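Long-range contacts in polyketide synthase (Lyngbya majuscula 19L, PDB 3QIT), which probably hydrolyses a thioester-bound product and drives its decarboxylation to a terminal alkene at the end of curacin A biosynthesis: residues L128-E133 and G218-Y223; K121-V126 and K228-P233. All blocks are in the same frame, centred on the assembly; numbering follows the deposited sequence. Where two conformers were deposited one is given.

Interaction 1 (L128-E133 and G218-Y223); sequences LPLPAE and GGRSQY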
ATOM      1  N   LEU B 128      21.399  -5.398  -9.103  1.00 19.63           N
ATOM      2  CA  LEU B 128      20.193  -5.997  -8.560  1.00 20.58           C
ATOM      3  C   LEU B 128      20.445  -6.439  -7.131  1.00 19.31           C
ATOM      4  O   LEU B 128      21.373  -7.185  -6.881  1.00 20.87           O
ATOM      5  CB  LEU B 128      19.789  -7.210  -9.417  1.00 19.23           C
ATOM      6  CG  LEU B 128      18.526  -7.926  -8.937  1.00 18.95           C
ATOM      7  CD1 LEU B 128      17.261  -7.124  -9.317  1.00 22.33           C
ATOM      8  CD2 LEU B 128      18.497  -9.355  -9.502  1.00 18.30           C
ATOM      9  N   PRO B 129      19.624  -5.948  -6.179  1.00 17.72           N
ATOM     10  CA  PRO B 129      19.802  -6.435  -4.797  1.00 24.72           C
ATOM     11  C   PRO B 129      19.068  -7.754  -4.556  1.00 27.38           C
ATOM     12  O   PRO B 129      18.260  -8.186  -5.377  1.00 26.76           O
ATOM     13  CB  PRO B 129      19.207  -5.304  -3.943  1.00 24.60           C
ATOM     14  CG  PRO B 129      18.341  -4.479  -4.874  1.00 28.95           C
ATOM     15  CD  PRO B 129      18.598  -4.898  -6.305  1.00 24.55           C
ATOM     16  N   LEU B 130      19.376  -8.412  -3.444  1.00 28.88           N
ATOM     17  CA  LEU B 130      18.575  -9.536  -3.003  1.00 25.66           C
ATOM     18  C   LEU B 130      18.134  -9.188  -1.587  1.00 32.96           C
ATOM     19  O   LEU B 130      18.927  -8.609  -0.830  1.00 33.91           O
ATOM     20  CB  LEU B 130      19.395 -10.825  -2.982  1.00 31.54           C
ATOM     21  CG  LEU B 130      19.622 -11.626  -4.264  1.00 34.34           C
ATOM     22  CD1 LEU B 130      20.305 -12.964  -3.919  1.00 35.21           C
ATOM     23  CD2 LEU B 130      18.314 -11.865  -5.012  1.00 35.38           C
ATOM     24  N   PRO B 131      16.878  -9.512  -1.242  1.00 30.22           N
ATOM     25  CA  PRO B 131      16.417  -9.383   0.145  1.00 34.34           C
ATOM     26  C   PRO B 131      17.240 -10.254   1.084  1.00 34.81           C
ATOM     27  O   PRO B 131      17.610 -11.386   0.730  1.00 34.06           O
ATOM     28  CB  PRO B 131      14.977  -9.902   0.086  1.00 35.19           C
ATOM     29  CG  PRO B 131      14.566  -9.767  -1.331  1.00 34.04           C
ATOM     30  CD  PRO B 131      15.809 -10.012  -2.127  1.00 28.63           C
ATOM     31  N   ALA B 132      17.534  -9.735   2.273  1.00 42.49           N
ATOM     32  CA  ALA B 132      18.267 -10.504   3.281  1.00 47.54           C
ATOM     33  C   ALA B 132      17.453 -11.709   3.757  1.00 45.45           C
ATOM     34  O   ALA B 132      16.215 -11.674   3.765  1.00 45.85           O
ATOM     35  CB  ALA B 132      18.641  -9.616   4.462  1.00 49.43           C
ATOM     36  N   GLU B 133      18.155 -12.779   4.118  1.00 49.74           N
ATOM     37  CA  GLU B 133      17.551 -13.908   4.805  1.00 51.75           C
ATOM     38  C   GLU B 133      17.083 -13.371   6.156  1.00 50.92           C
ATOM     39  O   GLU B 133      17.895 -12.880   6.941  1.00 51.53           O
ATOM     40  CB  GLU B 133      18.581 -15.034   4.979  1.00 58.42           C
ATOM     41  CG  GLU B 133      18.051 -16.321   5.614  1.00 62.99           C
ATOM     42  CD  GLU B 133      17.186 -17.146   4.670  1.00 67.06           C
ATOM     43  OE1 GLU B 133      17.525 -17.254   3.471  1.00 67.55           O
ATOM     44  OE2 GLU B 133      16.166 -17.698   5.135  1.00 69.35           O
ATOM     45  N   GLY B 218       6.886 -11.146   0.534  1.00 91.03           N
ATOM     46  CA  GLY B 218       7.307 -12.521   0.262  1.00 90.95           C
ATOM     47  C   GLY B 218       8.600 -13.001   0.904  1.00 91.58           C
ATOM     48  O   GLY B 218       8.675 -14.144   1.361  1.00 97.98           O
ATOM     49  N   GLY B 219       9.620 -12.142   0.926  1.00 55.74           N
ATOM     50  CA  GLY B 219      10.946 -12.504   1.455  1.00 53.01           C
ATOM     51  C   GLY B 219      11.909 -13.044   0.406  1.00 49.51           C
ATOM     52  O   GLY B 219      11.522 -13.250  -0.744  1.00 50.44           O
ATOM     53  N   ARG B 220      13.157 -13.283   0.812  1.00 45.29           N
ATOM     54  CA  ARG B 220      14.223 -13.768  -0.082  1.00 42.93           C
ATOM     55  C   ARG B 220      13.797 -14.955  -0.944  1.00 44.47           C
ATOM     56  O   ARG B 220      13.975 -14.939  -2.162  1.00 40.40           O
ATOM     57  CB  ARG B 220      15.483 -14.113   0.724  1.00 43.59           C
ATOM     58  CG  ARG B 220      16.688 -14.556  -0.100  1.00 47.28           C
ATOM     59  CD  ARG B 220      17.846 -14.917   0.820  1.00 48.31           C
ATOM     60  NE  ARG B 220      19.061 -15.295   0.102  1.00 49.38           N
ATOM     61  CZ  ARG B 220      20.077 -14.474  -0.156  1.00 53.04           C
ATOM     62  NH1 ARG B 220      20.034 -13.199   0.227  1.00 52.88           N
ATOM     63  NH2 ARG B 220      21.141 -14.928  -0.812  1.00 54.00           N
ATOM     64  N   SER B 221      13.224 -15.972  -0.304  1.00 44.73           N
ATOM     65  CA  SER B 221      12.794 -17.198  -0.979  1.00 43.50           C
ATOM     66  C   SER B 221      11.791 -16.933  -2.111  1.00 41.24           C
ATOM     67  O   SER B 221      11.981 -17.385  -3.241  1.00 41.33           O
ATOM     68  CB  SER B 221      12.201 -18.167   0.049  1.00 47.05           C
ATOM     69  OG  SER B 221      11.942 -19.421  -0.544  1.00 52.93           O
ATOM     70  N   GLN B 222      10.739 -16.181  -1.801  1.00 40.73           N
ATOM     71  CA  GLN B 222       9.710 -15.828  -2.781  1.00 40.67           C
ATOM     72  C   GLN B 222      10.298 -15.025  -3.950  1.00 39.92           C
ATOM     73  O   GLN B 222       9.952 -15.264  -5.116  1.00 36.88           O
ATOM     74  CB  GLN B 222       8.582 -15.040  -2.107  1.00 47.26           C
ATOM     75  CG  GLN B 222       7.330 -14.860  -2.957  1.00 56.53           C
ATOM     76  CD  GLN B 222       6.318 -15.991  -2.780  1.00 64.50           C
ATOM     77  OE1 GLN B 222       6.619 -17.164  -3.023  1.00 67.56           O
ATOM     78  NE2 GLN B 222       5.103 -15.635  -2.370  1.00 66.76           N
ATOM     79  N   TYR B 223      11.181 -14.082  -3.622  1.00 37.17           N
ATOM     80  CA  TYR B 223      11.809 -13.239  -4.633  1.00 35.21           C
ATOM     81  C   TYR B 223      12.632 -14.053  -5.626  1.00 35.02           C
ATOM     82  O   TYR B 223      12.580 -13.795  -6.825  1.00 30.76           O
ATOM     83  CB  TYR B 223      12.668 -12.121  -4.022  1.00 32.77           C
ATOM     84  CG  TYR B 223      13.172 -11.181  -5.093  1.00 32.10           C
ATOM     85  CD1 TYR B 223      12.266 -10.515  -5.920  1.00 33.96           C
ATOM     86  CD2 TYR B 223      14.537 -11.008  -5.329  1.00 35.20           C
ATOM     87  CE1 TYR B 223      12.687  -9.666  -6.931  1.00 34.37           C
ATOM     88  CE2 TYR B 223      14.985 -10.141  -6.350  1.00 32.24           C
ATOM     89  CZ  TYR B 223      14.042  -9.479  -7.148  1.00 32.46           C
ATOM     90  OH  TYR B 223      14.427  -8.635  -8.173  1.00 29.68           O
TER
HETATM   91  O   HOH W   1      16.012  -7.246  -6.250  1.00 39.24           O
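The carbonyl of Pro131 receives the one direct hydrogen bond of this contact: Arg220 NH1 donates to Pro131 O over 3.1 Å, with an N-H...O angle of 146°. NH1 stands above the carbonyl plane, while the oxygen lies close to the plane of the guanidinium. The arginine chain is extended from CG to NE and runs along this carbonyl, its CG 3.4 Å from Pro131 O. Leu130 CD1 sits over one face of the guanidinium, 3.8 Å from Arg220 NH2. Glu133, bent at chi2 (74°), brings OE1 against the arginine CD, but its 4.2 Å to Arg220 NE and its place well out of the guanidinium plane make this a proximity of charges, not a salt bridge.

One turn along the helix, Tyr223 CG is anti to the backbone N (chi1 -174°). Leu130 CD2 meets the ring edge in plane, and Pro131 CD packs 3.6 Å from Tyr223 CD2. At the tip, Tyr223 OH touches Leu128 CD1 at 3.4 Å; the hydroxyl hydrogen-bonds Thr110 of helix 104-115 and, weakly, a water that donates to Pro129 O over 2.6 Å.

Gly219 is the N-cap of helix 220-229, and its O accepts from Tyr223 N, closing the first helical turn, from which Arg220 and Tyr223 both reach the loop. That loop follows Glu127, a member of the probable Ser-His-Glu triad of this alpha/beta hydrolase. With the phenol buried yet hydrogen-bonded and the guanidinium tied to a proline carbonyl, polar ends as well as apolar flanks anchor the post-strand loop to the helix start.

Interaction 2 (K121-V126 and K228-P233); sequences KELILV and KSIQVP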
ATOM      1  N   LYS B 121      11.923  -6.565 -24.673  1.00 21.11           N
ATOM      2  CA  LYS B 121      12.882  -7.184 -25.607  1.00 23.92           C
ATOM      3  C   LYS B 121      14.097  -7.724 -24.849  1.00 24.75           C
ATOM      4  O   LYS B 121      14.544  -8.863 -25.084  1.00 21.50           O
ATOM      5  CB  LYS B 121      13.317  -6.152 -26.665  1.00 24.19           C
ATOM      6  CG  LYS B 121      14.409  -6.594 -27.634  1.00 29.88           C
ATOM      7  CD  LYS B 121      14.858  -5.379 -28.463  1.00 28.97           C
ATOM      8  CE  LYS B 121      15.470  -5.785 -29.807  1.00 38.88           C
ATOM      9  NZ  LYS B 121      16.753  -6.500 -29.671  1.00 42.30           N
ATOM     10  N   GLU B 122      14.637  -6.903 -23.951  1.00 20.25           N
ATOM     11  CA  GLU B 122      15.774  -7.294 -23.100  1.00 20.36           C
ATOM     12  C   GLU B 122      15.635  -6.596 -21.761  1.00 20.16           C
ATOM     13  O   GLU B 122      15.246  -5.437 -21.706  1.00 19.76           O
ATOM     14  CB  GLU B 122      17.121  -6.907 -23.733  1.00 21.49           C
ATOM     15  CG  GLU B 122      18.374  -7.238 -22.860  1.00 27.39           C
ATOM     16  CD  GLU B 122      18.941  -8.645 -23.098  1.00 34.20           C
ATOM     17  OE1 GLU B 122      18.689  -9.211 -24.181  1.00 29.95           O
ATOM     18  OE2 GLU B 122      19.653  -9.176 -22.217  1.00 32.79           O
ATOM     19  N   LEU B 123      15.960  -7.322 -20.700  1.00 18.19           N
ATOM     20  CA  LEU B 123      15.912  -6.818 -19.339  1.00 16.85           C
ATOM     21  C   LEU B 123      17.336  -6.626 -18.858  1.00 19.19           C
ATOM     22  O   LEU B 123      18.105  -7.590 -18.806  1.00 21.23           O
ATOM     23  CB  LEU B 123      15.200  -7.839 -18.456  1.00 17.22           C
ATOM     24  CG  LEU B 123      15.004  -7.512 -16.989  1.00 18.54           C
ATOM     25  CD1 LEU B 123      14.088  -6.257 -16.782  1.00 18.32           C
ATOM     26  CD2 LEU B 123      14.427  -8.752 -16.239  1.00 19.22           C
ATOM     27  N   ILE B 124      17.684  -5.392 -18.506  1.00 17.34           N
ATOM     28  CA  ILE B 124      19.060  -5.054 -18.101  1.00 16.30           C
ATOM     29  C   ILE B 124      18.995  -4.636 -16.634  1.00 17.03           C
ATOM     30  O   ILE B 124      18.401  -3.594 -16.300  1.00 16.65           O
ATOM     31  CB  ILE B 124      19.652  -3.927 -18.981  1.00 17.26           C
ATOM     32  CG1 ILE B 124      19.709  -4.426 -20.435  1.00 19.55           C
ATOM     33  CG2 ILE B 124      21.072  -3.573 -18.499  1.00 17.95           C
ATOM     34  CD1 ILE B 124      19.648  -3.368 -21.460  1.00 34.28           C
ATOM     35  N   LEU B 125      19.582  -5.471 -15.770  1.00 15.84           N
ATOM     36  CA  LEU B 125      19.454  -5.308 -14.319  1.00 12.74           C
ATOM     37  C   LEU B 125      20.772  -4.826 -13.754  1.00 16.36           C
ATOM     38  O   LEU B 125      21.728  -5.588 -13.678  1.00 18.58           O
ATOM     39  CB  LEU B 125      19.015  -6.642 -13.676  1.00 14.21           C
ATOM     40  CG  LEU B 125      17.706  -7.155 -14.273  1.00 18.32           C
ATOM     41  CD1 LEU B 125      17.402  -8.550 -13.723  1.00 16.74           C
ATOM     42  CD2 LEU B 125      16.553  -6.181 -13.975  1.00 16.62           C
ATOM     43  N   VAL B 126      20.834  -3.538 -13.410  1.00 15.95           N
ATOM     44  CA  VAL B 126      22.095  -2.958 -12.949  1.00 15.85           C
ATOM     45  C   VAL B 126      22.086  -2.933 -11.440  1.00 19.44           C
ATOM     46  O   VAL B 126      21.216  -2.293 -10.834  1.00 16.68           O
ATOM     47  CB  VAL B 126      22.302  -1.529 -13.495  1.00 16.00           C
ATOM     48  CG1 VAL B 126      23.684  -0.985 -13.099  1.00 19.82           C
ATOM     49  CG2 VAL B 126      22.190  -1.545 -15.018  1.00 19.56           C
ATOM     50  N   LYS B 228      13.570 -16.717 -10.891  1.00 26.04           N
ATOM     51  CA  LYS B 228      13.634 -17.989 -11.602  1.00 35.07           C
ATOM     52  C   LYS B 228      12.646 -18.031 -12.774  1.00 34.73           C
ATOM     53  O   LYS B 228      12.934 -18.651 -13.799  1.00 39.11           O
ATOM     54  CB  LYS B 228      13.385 -19.153 -10.629  1.00 36.77           C
ATOM     55  CG  LYS B 228      13.854 -20.506 -11.134  1.00 43.71           C
ATOM     56  CD  LYS B 228      13.572 -21.621 -10.129  1.00 49.97           C
ATOM     57  CE  LYS B 228      14.090 -22.967 -10.649  1.00 53.20           C
ATOM     58  NZ  LYS B 228      13.620 -24.132  -9.834  1.00 54.78           N
ATOM     59  N   SER B 229      11.512 -17.345 -12.615  1.00 32.37           N
ATOM     60  CA  SER B 229      10.393 -17.376 -13.571  1.00 37.58           C
ATOM     61  C   SER B 229      10.577 -16.482 -14.802  1.00 34.28           C
ATOM     62  O   SER B 229       9.866 -16.645 -15.812  1.00 33.71           O
ATOM     63  CB  SER B 229       9.087 -16.986 -12.867  1.00 41.56           C
ATOM     64  OG  SER B 229       8.967 -15.572 -12.720  1.00 43.46           O
ATOM     65  N   ILE B 230      11.518 -15.542 -14.716  1.00 31.22           N
ATOM     66  CA  ILE B 230      11.773 -14.546 -15.760  0.60 30.49           C
ATOM     67  C   ILE B 230      12.074 -15.268 -17.088  1.00 32.73           C
ATOM     68  O   ILE B 230      13.068 -15.992 -17.159  1.00 31.43           O
ATOM     69  CB  ILE B 230      12.971 -13.602 -15.361  0.60 31.53           C
ATOM     70  CG1 ILE B 230      12.707 -12.839 -14.041  0.60 34.76           C
ATOM     71  CG2 ILE B 230      13.294 -12.627 -16.497  0.60 28.77           C
ATOM     72  CD1 ILE B 230      13.996 -12.232 -13.326  0.60 45.05           C
ATOM     73  N   GLN B 231      11.245 -15.062 -18.108  1.00 35.58           N
ATOM     74  CA  GLN B 231      11.436 -15.722 -19.411  1.00 41.28           C
ATOM     75  C   GLN B 231      12.128 -14.839 -20.448  1.00 38.85           C
ATOM     76  O   GLN B 231      12.635 -15.336 -21.471  1.00 44.17           O
ATOM     77  CB  GLN B 231      10.095 -16.226 -19.954  1.00 49.65           C
ATOM     78  CG  GLN B 231       9.533 -17.460 -19.233  1.00 57.44           C
ATOM     79  CD  GLN B 231      10.197 -18.770 -19.657  1.00 60.03           C
ATOM     80  OE1 GLN B 231      11.402 -18.965 -19.475  1.00 60.90           O
ATOM     81  NE2 GLN B 231       9.399 -19.685 -20.205  1.00 61.14           N
ATOM     82  N   VAL B 232      12.164 -13.541 -20.155  1.00 29.39           N
ATOM     83  CA  VAL B 232      12.751 -12.590 -21.087  0.50 24.94           C
ATOM     84  C   VAL B 232      14.275 -12.616 -21.036  1.00 25.51           C
ATOM     85  O   VAL B 232      14.879 -12.939 -20.011  1.00 24.32           O
ATOM     86  CB  VAL B 232      12.239 -11.132 -20.900  0.50 24.32           C
ATOM     87  CG1 VAL B 232      10.725 -11.058 -21.086  0.50 23.66           C
ATOM     88  CG2 VAL B 232      12.680 -10.560 -19.563  0.50 20.04           C
ATOM     89  N   PRO B 233      14.912 -12.315 -22.193  1.00 24.16           N
ATOM     90  CA  PRO B 233      16.383 -12.268 -22.223  1.00 23.77           C
ATOM     91  C   PRO B 233      16.913 -11.229 -21.247  1.00 23.35           C
ATOM     92  O   PRO B 233      16.424 -10.089 -21.217  1.00 22.90           O
ATOM     93  CB  PRO B 233      16.687 -11.857 -23.665  1.00 23.61           C
ATOM     94  CG  PRO B 233      15.506 -12.389 -24.455  1.00 23.32           C
ATOM     95  CD  PRO B 233      14.333 -12.115 -23.539  1.00 24.35           C
TER
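Leu123 N points almost straight at Pro233 O, 2.9 Å away with an N-H...O angle of 168°, and the donor lies nearly along the C=O axis. The same oxygen receives a CA-H...O contact from Glu122 CA at 3.4 Å, so two neighbouring residues of the strand approach it. Beside this backbone bond the packing is apolar: Leu123, with CG anti to the backbone N (chi1 -179°), sends CD2 toward Ile230 CG2 at 4.0 Å and sets CB 3.9 Å from Val232 CG2. Both branched chains cross the leucine at about a right angle. Helix 104-115 meets Leu123 as well, through Ala109 and Ala113.

The strand lies within the alpha/beta hydrolase sheet, with 97-102 and 234-239 parallel on either side. Residues 230-233 link helix 220-229 to strand 234-239, and the Leu123-Pro233 bond falls just ahead of that strand, with Leu123 also bonded through its backbone to Thr235. Pairing between the two parallel strands is thus already in place where the connection enters the sheet.

Toward solvent the contact thins to the exposed ring of Pro233, closely seated on the chain corner with its CD 3.6 Å from Lys121 O, but bound by no hydrogen bond of its side chain across the segments. Glu122, at this edge, is buried: its CB bond is directed away overall, yet the bend at chi2 (89°) returns the carboxylate to the proline, OE1 lying 3.4 Å from Pro233 CB. OE2 is held by a salt bridge to Lys261 and a hydrogen bond with Thr235 OG1.

Both contacts tie the region of strand 120-126 to that of helix 220-229, but at different ends: interaction 1 joins the loop beyond the strand to the helix start, whereas interaction 2 joins the strand itself to the chain leaving the helix. Their centres lie about 17 Å apart, and 128-133/218-223 is nested along the sequence inside the loop closed by 121-126/228-233. Each is partly buried. Interaction 1, the larger (400 against 258 Å²), relies on one arginine, an aromatic ring and a water whose link to the phenol is weak; interaction 2 has a single straight backbone bond just ahead of strand 234-239, with aliphatic branches beside it. Interaction 1 lies nearer the probable catalytic triad, which the Pro129 side chain touches.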